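PDB 6IJ2: EAL domain protein from Vibrio cholerae serotype O1, which hydrolyses the cyclic dinucleotides c-di-GMP and cGAMP as a standalone EAL-family phosphodiesterase, captured here with 5'-pGpG. Local coordinates for residues V178-M182 with G183-N187; Q235-F239 with A240-F244. The protein carries 1 engineered substitution. All blocks are in the same frame, centred on the assembly; numbering follows the deposited sequence.

Interaction 1: residues V178-M182 with G183-N187; sequences VKVDM and GLIRN. With nucleotides of chain B.
D181 caps the short helix that starts directly after it: its carboxylate oxygen OD2 accepts the amide N of G183 at 2.8 Å, with an N-H...O angle of 151°. The amide comes in from above the carboxylate plane. Chi1 of D181 (-178°) sets the carboxylate beside its own carbonyl carbon, from where OD2 meets the G183 amide. D181 also supplies its carbonyl O to L184 N at 3.1 Å, again from outside the carbonyl plane. One residue on, M182 O is shared by two weak bonds, from R186 N at 2.9 Å and from I185 N, and both are bent. This is an N-capped strand-turn-helix connection. It leads out of strand 177-180 of the EAL barrel, a variant of the TIM barrel, at the edge of the nucleotide site. The other oxygen of D181, OD1, makes a weak hydrogen bond with S162, a calcium ligand, which places the cap in the second shell of that metal. Side by side on the nucleotide side, M182 and R186 point the same way, and M182 SD lies 3.4 Å from R186 NH2. M182 has CG between backbone N and carbonyl carbon (chi1 67°) and then runs extended, so that SD reaches guanine C2 of G1 of chain B at 3.7 Å and CE reaches N2 at 3.6 Å. R186 is bent at chi2 and chi3, which brings one face of the guanidinium over M182 O; E222 holds NH1 by a salt bridge and G216 O accepts from NH2. On the strand side, V180 CG1 meets L184 CD1 at 3.9 Å, the two side chains crossing at about a right angle, with I185 CG2 slightly farther off.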
ATOM      1  N   VAL A 178      10.529  -4.332   9.192  1.00 22.37           N
ATOM      2  CA  VAL A 178       9.742  -3.531   8.252  1.00 24.27           C
ATOM      3  C   VAL A 178      10.301  -2.120   8.302  1.00 25.07           C
ATOM      4  O   VAL A 178      10.359  -1.511   9.378  1.00 26.27           O
ATOM      5  CB  VAL A 178       8.237  -3.562   8.564  1.00 25.68           C
ATOM      6  CG1 VAL A 178       7.502  -2.494   7.748  1.00 22.87           C
ATOM      7  CG2 VAL A 178       7.659  -4.887   8.152  1.00 33.56           C
ATOM      8  N   LYS A 179      10.780  -1.628   7.154  1.00 23.22           N
ATOM      9  CA  LYS A 179      11.293  -0.266   7.047  1.00 22.52           C
ATOM     10  C   LYS A 179      10.144   0.664   6.701  1.00 24.57           C
ATOM     11  O   LYS A 179       9.409   0.409   5.747  1.00 24.73           O
ATOM     12  CB  LYS A 179      12.392  -0.173   5.982  1.00 23.99           C
ATOM     13  CG  LYS A 179      13.571  -1.060   6.343  1.00 26.57           C
ATOM     14  CD  LYS A 179      14.911  -0.310   6.313  1.00 37.60           C
ATOM     15  CE  LYS A 179      15.433  -0.172   4.962  1.00 34.75           C
ATOM     16  NZ  LYS A 179      16.799   0.473   4.895  1.00 26.85           N
ATOM     17  N   VAL A 180       9.984   1.734   7.475  1.00 22.16           N
ATOM     18  CA  VAL A 180       8.853   2.646   7.295  1.00 23.14           C
ATOM     19  C   VAL A 180       9.311   3.819   6.449  1.00 23.32           C
ATOM     20  O   VAL A 180      10.256   4.532   6.816  1.00 24.60           O
ATOM     21  CB  VAL A 180       8.285   3.119   8.640  1.00 23.02           C
ATOM     22  CG1 VAL A 180       7.121   4.101   8.393  1.00 25.95           C
ATOM     23  CG2 VAL A 180       7.803   1.927   9.441  1.00 28.74           C
ATOM     24  N   ASP A 181       8.598   4.041   5.340  1.00 25.43           N
ATOM     25  CA  ASP A 181       8.974   5.058   4.370  1.00 25.42           C
ATOM     26  C   ASP A 181       9.045   6.430   5.029  1.00 27.64           C
ATOM     27  O   ASP A 181       8.250   6.758   5.913  1.00 30.55           O
ATOM     28  CB  ASP A 181       7.953   5.086   3.231  1.00 33.39           C
ATOM     29  CG  ASP A 181       8.301   6.095   2.168  1.00 35.18           C
ATOM     30  OD1 ASP A 181       9.213   5.824   1.372  1.00 33.80           O
ATOM     31  OD2 ASP A 181       7.675   7.167   2.130  1.00 33.78           O
ATOM     32  N   MET A 182       9.974   7.258   4.553  1.00 26.37           N
ATOM     33  CA  MET A 182      10.166   8.565   5.170  1.00 30.40           C
ATOM     34  C   MET A 182       8.933   9.448   5.054  1.00 32.89           C
ATOM     35  O   MET A 182       8.750  10.355   5.877  1.00 32.38           O
ATOM     36  CB  MET A 182      11.361   9.284   4.551  1.00 29.80           C
ATOM     37  CG  MET A 182      11.209   9.689   3.119  1.00 40.24           C
ATOM     38  SD  MET A 182      12.708  10.562   2.625  1.00 41.83           S
ATOM     39  CE  MET A 182      12.013  11.639   1.385  1.00 43.52           C
ATOM     40  N   GLY A 183       8.085   9.203   4.059  1.00 29.13           N
ATOM     41  CA  GLY A 183       6.887  10.014   3.917  1.00 30.21           C
ATOM     42  C   GLY A 183       5.983   9.937   5.130  1.00 32.73           C
ATOM     43  O   GLY A 183       5.328  10.923   5.482  1.00 36.51           O
ATOM     44  N   LEU A 184       5.924   8.771   5.778  1.00 27.03           N
ATOM     45  CA  LEU A 184       5.104   8.615   6.975  1.00 27.07           C
ATOM     46  C   LEU A 184       5.720   9.240   8.213  1.00 34.01           C
ATOM     47  O   LEU A 184       4.995   9.539   9.164  1.00 33.59           O
ATOM     48  CB  LEU A 184       4.843   7.139   7.275  1.00 27.68           C
ATOM     49  CG  LEU A 184       3.920   6.376   6.329  1.00 26.45           C
ATOM     50  CD1 LEU A 184       3.637   4.997   6.940  1.00 28.81           C
ATOM     51  CD2 LEU A 184       2.630   7.159   6.047  1.00 36.42           C
ATOM     52  N   ILE A 185       7.042   9.408   8.261  1.00 32.19           N
ATOM     53  CA  ILE A 185       7.631   9.987   9.460  1.00 32.50           C
ATOM     54  C   ILE A 185       8.002  11.449   9.287  1.00 29.00           C
ATOM     55  O   ILE A 185       8.319  12.104  10.287  1.00 25.99           O
ATOM     56  CB  ILE A 185       8.841   9.166   9.938  1.00 41.34           C
ATOM     57  CG1 ILE A 185       9.957   9.228   8.907  1.00 28.99           C
ATOM     58  CG2 ILE A 185       8.402   7.730  10.232  1.00 44.90           C
ATOM     59  CD1 ILE A 185      11.044  10.213   9.267  1.00 35.54           C
ATOM     60  N   ARG A 186       7.927  11.996   8.066  1.00 27.90           N
ATOM     61  CA  ARG A 186       8.304  13.390   7.851  1.00 32.02           C
ATOM     62  C   ARG A 186       7.469  14.312   8.734  1.00 26.40           C
ATOM     63  O   ARG A 186       6.235  14.376   8.604  1.00 29.20           O
ATOM     64  CB  ARG A 186       8.133  13.768   6.378  1.00 31.92           C
ATOM     65  CG  ARG A 186       8.577  15.190   6.020  1.00 32.84           C
ATOM     66  CD  ARG A 186      10.083  15.412   6.233  1.00 33.08           C
ATOM     67  NE  ARG A 186      10.898  14.475   5.456  1.00 34.21           N
ATOM     68  CZ  ARG A 186      11.768  13.604   5.968  1.00 32.70           C
ATOM     69  NH1 ARG A 186      11.988  13.529   7.279  1.00 31.89           N
ATOM     70  NH2 ARG A 186      12.431  12.793   5.153  1.00 30.54           N
ATOM     71  N   ASN A 187       8.150  15.021   9.635  1.00 28.79           N
ATOM     72  CA  ASN A 187       7.517  15.970  10.556  1.00 28.93           C
ATOM     73  C   ASN A 187       6.457  15.295  11.418  1.00 27.34           C
ATOM     74  O   ASN A 187       5.424  15.892  11.744  1.00 29.30           O
ATOM     75  CB  ASN A 187       6.928  17.162   9.799  1.00 37.51           C
ATOM     76  CG  ASN A 187       7.999  18.017   9.149  1.00 44.06           C
ATOM     77  OD1 ASN A 187       9.049  18.267   9.739  1.00 45.57           O
ATOM     78  ND2 ASN A 187       7.745  18.458   7.921  1.00 39.63           N
TER
ATOM     79  OP3   G B   1      14.021   3.139   0.552  1.00 44.09           O
ATOM     80  P     G B   1      14.767   3.150  -0.678  1.00 45.15           P
ATOM     81  OP1   G B   1      15.791   2.151  -0.672  1.00 44.57           O
ATOM     82  OP2   G B   1      13.793   3.090  -1.717  1.00 47.43           O
ATOM     83  O5'   G B   1      15.389   4.594  -0.694  1.00 45.04           O
ATOM     84  C5'   G B   1      16.765   4.820  -0.410  1.00 44.08           C
ATOM     85  C4'   G B   1      17.150   6.221  -0.821  1.00 45.19           C
ATOM     86  O4'   G B   1      16.836   7.136   0.248  1.00 45.46           O
ATOM     87  C3'   G B   1      18.629   6.453  -1.146  1.00 45.65           C
ATOM     88  O3'   G B   1      18.829   7.155  -2.357  1.00 47.42           O
ATOM     89  C2'   G B   1      19.105   7.329   0.004  1.00 44.70           C
ATOM     90  O2'   G B   1      20.099   8.260  -0.307  1.00 56.29           O
ATOM     91  C1'   G B   1      17.838   8.098   0.337  1.00 45.20           C
ATOM     92  N9    G B   1      17.839   8.638   1.689  1.00 45.30           N
ATOM     93  C8    G B   1      18.395   8.067   2.806  1.00 42.91           C
ATOM     94  N7    G B   1      18.228   8.782   3.881  1.00 42.87           N
ATOM     95  C5    G B   1      17.509   9.884   3.450  1.00 44.39           C
ATOM     96  C6    G B   1      17.026  11.004   4.172  1.00 45.38           C
ATOM     97  O6    G B   1      17.152  11.257   5.362  1.00 44.99           O
ATOM     98  N1    G B   1      16.356  11.895   3.346  1.00 47.41           N
ATOM     99  C2    G B   1      16.164  11.721   2.001  1.00 48.98           C
ATOM    100  N2    G B   1      15.477  12.678   1.383  1.00 50.93           N
ATOM    101  N3    G B   1      16.594  10.676   1.320  1.00 47.49           N
ATOM    102  C4    G B   1      17.253   9.802   2.102  1.00 45.43           C
TER

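Interaction 2: residues Q235-F239 with A240-F244; sequences QGYYF and AKPGF. With nucleotides of chain B.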
ATOM      1  N   GLN A 235      17.247   5.348  10.433  1.00 24.68           N
ATOM      2  CA  GLN A 235      18.149   5.631   9.331  1.00 29.28           C
ATOM      3  C   GLN A 235      17.766   6.992   8.773  1.00 27.46           C
ATOM      4  O   GLN A 235      16.587   7.356   8.782  1.00 29.39           O
ATOM      5  CB  GLN A 235      18.029   4.525   8.274  1.00 27.31           C
ATOM      6  CG  GLN A 235      18.944   4.625   7.110  1.00 28.92           C
ATOM      7  CD  GLN A 235      18.781   3.449   6.155  1.00 31.28           C
ATOM      8  OE1 GLN A 235      18.042   2.488   6.428  1.00 32.02           O
ATOM      9  NE2 GLN A 235      19.460   3.522   5.036  1.00 28.48           N
ATOM     10  N   GLY A 236      18.744   7.754   8.308  1.00 28.37           N
ATOM     11  CA  GLY A 236      18.410   9.030   7.704  1.00 26.20           C
ATOM     12  C   GLY A 236      19.555  10.021   7.769  1.00 30.17           C
ATOM     13  O   GLY A 236      20.527   9.853   8.504  1.00 30.51           O
ATOM     14  N   TYR A 237      19.399  11.091   6.977  1.00 31.22           N
ATOM     15  CA  TYR A 237      20.399  12.154   6.928  1.00 33.14           C
ATOM     16  C   TYR A 237      20.694  12.731   8.307  1.00 31.78           C
ATOM     17  O   TYR A 237      21.812  13.194   8.553  1.00 37.18           O
ATOM     18  CB  TYR A 237      19.935  13.272   5.993  1.00 36.97           C
ATOM     19  CG  TYR A 237      19.932  12.922   4.514  1.00 36.42           C
ATOM     20  CD1 TYR A 237      20.496  11.737   4.044  1.00 34.82           C
ATOM     21  CD2 TYR A 237      19.378  13.790   3.590  1.00 38.52           C
ATOM     22  CE1 TYR A 237      20.494  11.429   2.691  1.00 40.33           C
ATOM     23  CE2 TYR A 237      19.362  13.490   2.237  1.00 46.85           C
ATOM     24  CZ  TYR A 237      19.925  12.311   1.791  1.00 52.64           C
ATOM     25  OH  TYR A 237      19.915  12.020   0.441  1.00 59.53           O
ATOM     26  N   TYR A 238      19.708  12.735   9.210  1.00 34.39           N
ATOM     27  CA  TYR A 238      19.971  13.236  10.556  1.00 31.65           C
ATOM     28  C   TYR A 238      21.120  12.485  11.213  1.00 34.04           C
ATOM     29  O   TYR A 238      21.894  13.076  11.976  1.00 36.74           O
ATOM     30  CB  TYR A 238      18.719  13.132  11.424  1.00 32.97           C
ATOM     31  CG  TYR A 238      18.965  13.586  12.845  1.00 30.43           C
ATOM     32  CD1 TYR A 238      19.274  14.909  13.124  1.00 32.75           C
ATOM     33  CD2 TYR A 238      18.905  12.686  13.904  1.00 34.05           C
ATOM     34  CE1 TYR A 238      19.522  15.331  14.423  1.00 37.31           C
ATOM     35  CE2 TYR A 238      19.151  13.101  15.214  1.00 36.09           C
ATOM     36  CZ  TYR A 238      19.450  14.426  15.461  1.00 38.97           C
ATOM     37  OH  TYR A 238      19.689  14.849  16.746  1.00 38.06           O
ATOM     38  N   PHE A 239      21.263  11.195  10.913  1.00 32.27           N
ATOM     39  CA  PHE A 239      22.351  10.396  11.474  1.00 28.80           C
ATOM     40  C   PHE A 239      23.601  10.449  10.603  1.00 32.76           C
ATOM     41  O   PHE A 239      24.693  10.760  11.090  1.00 33.56           O
ATOM     42  CB  PHE A 239      21.882   8.952  11.671  1.00 27.63           C
ATOM     43  CG  PHE A 239      20.671   8.842  12.542  1.00 26.65           C
ATOM     44  CD1 PHE A 239      20.781   8.951  13.921  1.00 28.97           C
ATOM     45  CD2 PHE A 239      19.409   8.679  11.983  1.00 26.53           C
ATOM     46  CE1 PHE A 239      19.650   8.876  14.734  1.00 28.57           C
ATOM     47  CE2 PHE A 239      18.281   8.606  12.792  1.00 28.66           C
ATOM     48  CZ  PHE A 239      18.401   8.700  14.166  1.00 27.84           C
ATOM     49  N   ALA A 240      23.452  10.163   9.312  1.00 32.98           N
ATOM     50  CA  ALA A 240      24.567  10.254   8.385  1.00 37.77           C
ATOM     51  C   ALA A 240      24.052  10.020   6.982  1.00 39.20           C
ATOM     52  O   ALA A 240      23.261   9.100   6.755  1.00 33.14           O
ATOM     53  CB  ALA A 240      25.662   9.227   8.707  1.00 35.13           C
ATOM     54  N   LYS A 241      24.518  10.847   6.051  1.00 38.88           N
ATOM     55  CA  LYS A 241      24.308  10.595   4.642  1.00 36.55           C
ATOM     56  C   LYS A 241      25.075   9.345   4.214  1.00 37.65           C
ATOM     57  O   LYS A 241      26.031   8.941   4.877  1.00 37.41           O
ATOM     58  CB  LYS A 241      24.772  11.794   3.819  1.00 41.70           C
ATOM     59  CG  LYS A 241      24.154  13.128   4.219  1.00 49.94           C
ATOM     60  CD  LYS A 241      24.836  14.263   3.463  1.00 62.77           C
ATOM     61  CE  LYS A 241      24.441  15.630   3.995  1.00 73.85           C
ATOM     62  NZ  LYS A 241      25.199  16.717   3.303  1.00 82.61           N
ATOM     63  N   PRO A 242      24.675   8.721   3.106  1.00 37.79           N
ATOM     64  CA  PRO A 242      25.468   7.619   2.544  1.00 35.11           C
ATOM     65  C   PRO A 242      26.921   8.021   2.318  1.00 41.60           C
ATOM     66  O   PRO A 242      27.226   9.155   1.948  1.00 43.03           O
ATOM     67  CB  PRO A 242      24.760   7.320   1.219  1.00 38.25           C
ATOM     68  CG  PRO A 242      23.312   7.739   1.483  1.00 33.58           C
ATOM     69  CD  PRO A 242      23.443   8.977   2.326  1.00 34.76           C
ATOM     70  N   GLY A 243      27.826   7.073   2.532  1.00 37.34           N
ATOM     71  CA  GLY A 243      29.228   7.352   2.309  1.00 42.92           C
ATOM     72  C   GLY A 243      29.778   6.562   1.144  1.00 39.63           C
ATOM     73  O   GLY A 243      29.699   5.329   1.137  1.00 41.81           O
ATOM     74  N   PHE A 244      30.341   7.263   0.162  1.00 39.72           N
ATOM     75  CA  PHE A 244      30.889   6.622  -1.025  1.00 41.89           C
ATOM     76  C   PHE A 244      32.067   5.739  -0.646  1.00 47.31           C
ATOM     77  O   PHE A 244      33.083   6.238  -0.156  1.00 43.24           O
ATOM     78  CB  PHE A 244      31.328   7.686  -2.029  1.00 43.89           C
ATOM     79  CG  PHE A 244      31.892   7.130  -3.301  1.00 45.93           C
ATOM     80  CD1 PHE A 244      31.059   6.645  -4.287  1.00 47.80           C
ATOM     81  CD2 PHE A 244      33.263   7.100  -3.513  1.00 48.01           C
ATOM     82  CE1 PHE A 244      31.575   6.142  -5.464  1.00 48.44           C
ATOM     83  CE2 PHE A 244      33.788   6.595  -4.688  1.00 51.41           C
ATOM     84  CZ  PHE A 244      32.942   6.112  -5.665  1.00 54.84           C
TER
ATOM     85  OP3   G B   1      14.021   3.139   0.552  1.00 44.09           O
ATOM     86  P     G B   1      14.767   3.150  -0.678  1.00 45.15           P
ATOM     87  OP1   G B   1      15.791   2.151  -0.672  1.00 44.57           O
ATOM     88  OP2   G B   1      13.793   3.090  -1.717  1.00 47.43           O
ATOM     89  O5'   G B   1      15.389   4.594  -0.694  1.00 45.04           O
ATOM     90  C5'   G B   1      16.765   4.820  -0.410  1.00 44.08           C
ATOM     91  C4'   G B   1      17.150   6.221  -0.821  1.00 45.19           C
ATOM     92  O4'   G B   1      16.836   7.136   0.248  1.00 45.46           O
ATOM     93  C3'   G B   1      18.629   6.453  -1.146  1.00 45.65           C
ATOM     94  O3'   G B   1      18.829   7.155  -2.357  1.00 47.42           O
ATOM     95  C2'   G B   1      19.105   7.329   0.004  1.00 44.70           C
ATOM     96  O2'   G B   1      20.099   8.260  -0.307  1.00 56.29           O
ATOM     97  C1'   G B   1      17.838   8.098   0.337  1.00 45.20           C
ATOM     98  N9    G B   1      17.839   8.638   1.689  1.00 45.30           N
ATOM     99  C8    G B   1      18.395   8.067   2.806  1.00 42.91           C
ATOM    100  N7    G B   1      18.228   8.782   3.881  1.00 42.87           N
ATOM    101  C5    G B   1      17.509   9.884   3.450  1.00 44.39           C
ATOM    102  C6    G B   1      17.026  11.004   4.172  1.00 45.38           C
ATOM    103  O6    G B   1      17.152  11.257   5.362  1.00 44.99           O
ATOM    104  N1    G B   1      16.356  11.895   3.346  1.00 47.41           N
ATOM    105  C2    G B   1      16.164  11.721   2.001  1.00 48.98           C
ATOM    106  N2    G B   1      15.477  12.678   1.383  1.00 50.93           N
ATOM    107  N3    G B   1      16.594  10.676   1.320  1.00 47.49           N
ATOM    108  C4    G B   1      17.253   9.802   2.102  1.00 45.43           C
TER
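Y237 touches both K241 and P242 with its ring: CD1 lies 3.9 Å from K241 CG and CE1 equally far from P242 CD, both approaching obliquely. With CG anti to the carbonyl carbon and beside the backbone N (chi1 -71°), and chi2 near zero at -9°, the ring is turned broadside to the base of G1 of chain B. The two planes are nearly parallel, guanine C6 sits 3.4 Å above the centre of the tyrosine ring, and Y237 CE1 is 3.4 Å from guanine C5. The backbone fixes the same base, since Y237 N donates to guanine O6 at 2.8 Å in an almost straight bond (178°). The hydroxyl end of the ring reaches toward the sugar, where P242 CG also lies 3.7 Å from O2' of G1 of chain B. Here the last strand of the EAL barrel, 233-244, is interrupted: residues 237-239 take helical backbone angles and form a turn closed on G236 O. That oxygen accepts F239 N and, in the carbonyl plane, A240 N at 3.1 Å. The backbone angles of G236 would jam a side chain against the preceding carbonyl, so glycine suits the start of the turn. The F239 ring leads away from 240-244; Y238 CD2 lies over one face and F254 makes an edge-to-face contact, while the Y238 hydroxyl hydrogen-bonds E253.

Both contacts are local and partly buried, and their centres lie 15 Å apart on the same sheet, where K179 NZ of interaction 1 probably hydrogen-bonds Q235 OE1 of interaction 2 (2.8 Å). They approach one guanine from opposite faces: M182 of 178-187 lies against one, the Y237 ring of 235-244 against the other. Interaction 1 is built on a capped helix start, where V180 packs on helix 192-207, L184 reaches A171 of the second subunit and R186 is paired with E222; interaction 2 turns on one carbonyl, G236 O, that accepts two amides, with Y237 packed against K241 and P242. Thioether and aromatic surfaces thus meet the base, while the polar recognition of O6 comes from interaction 2.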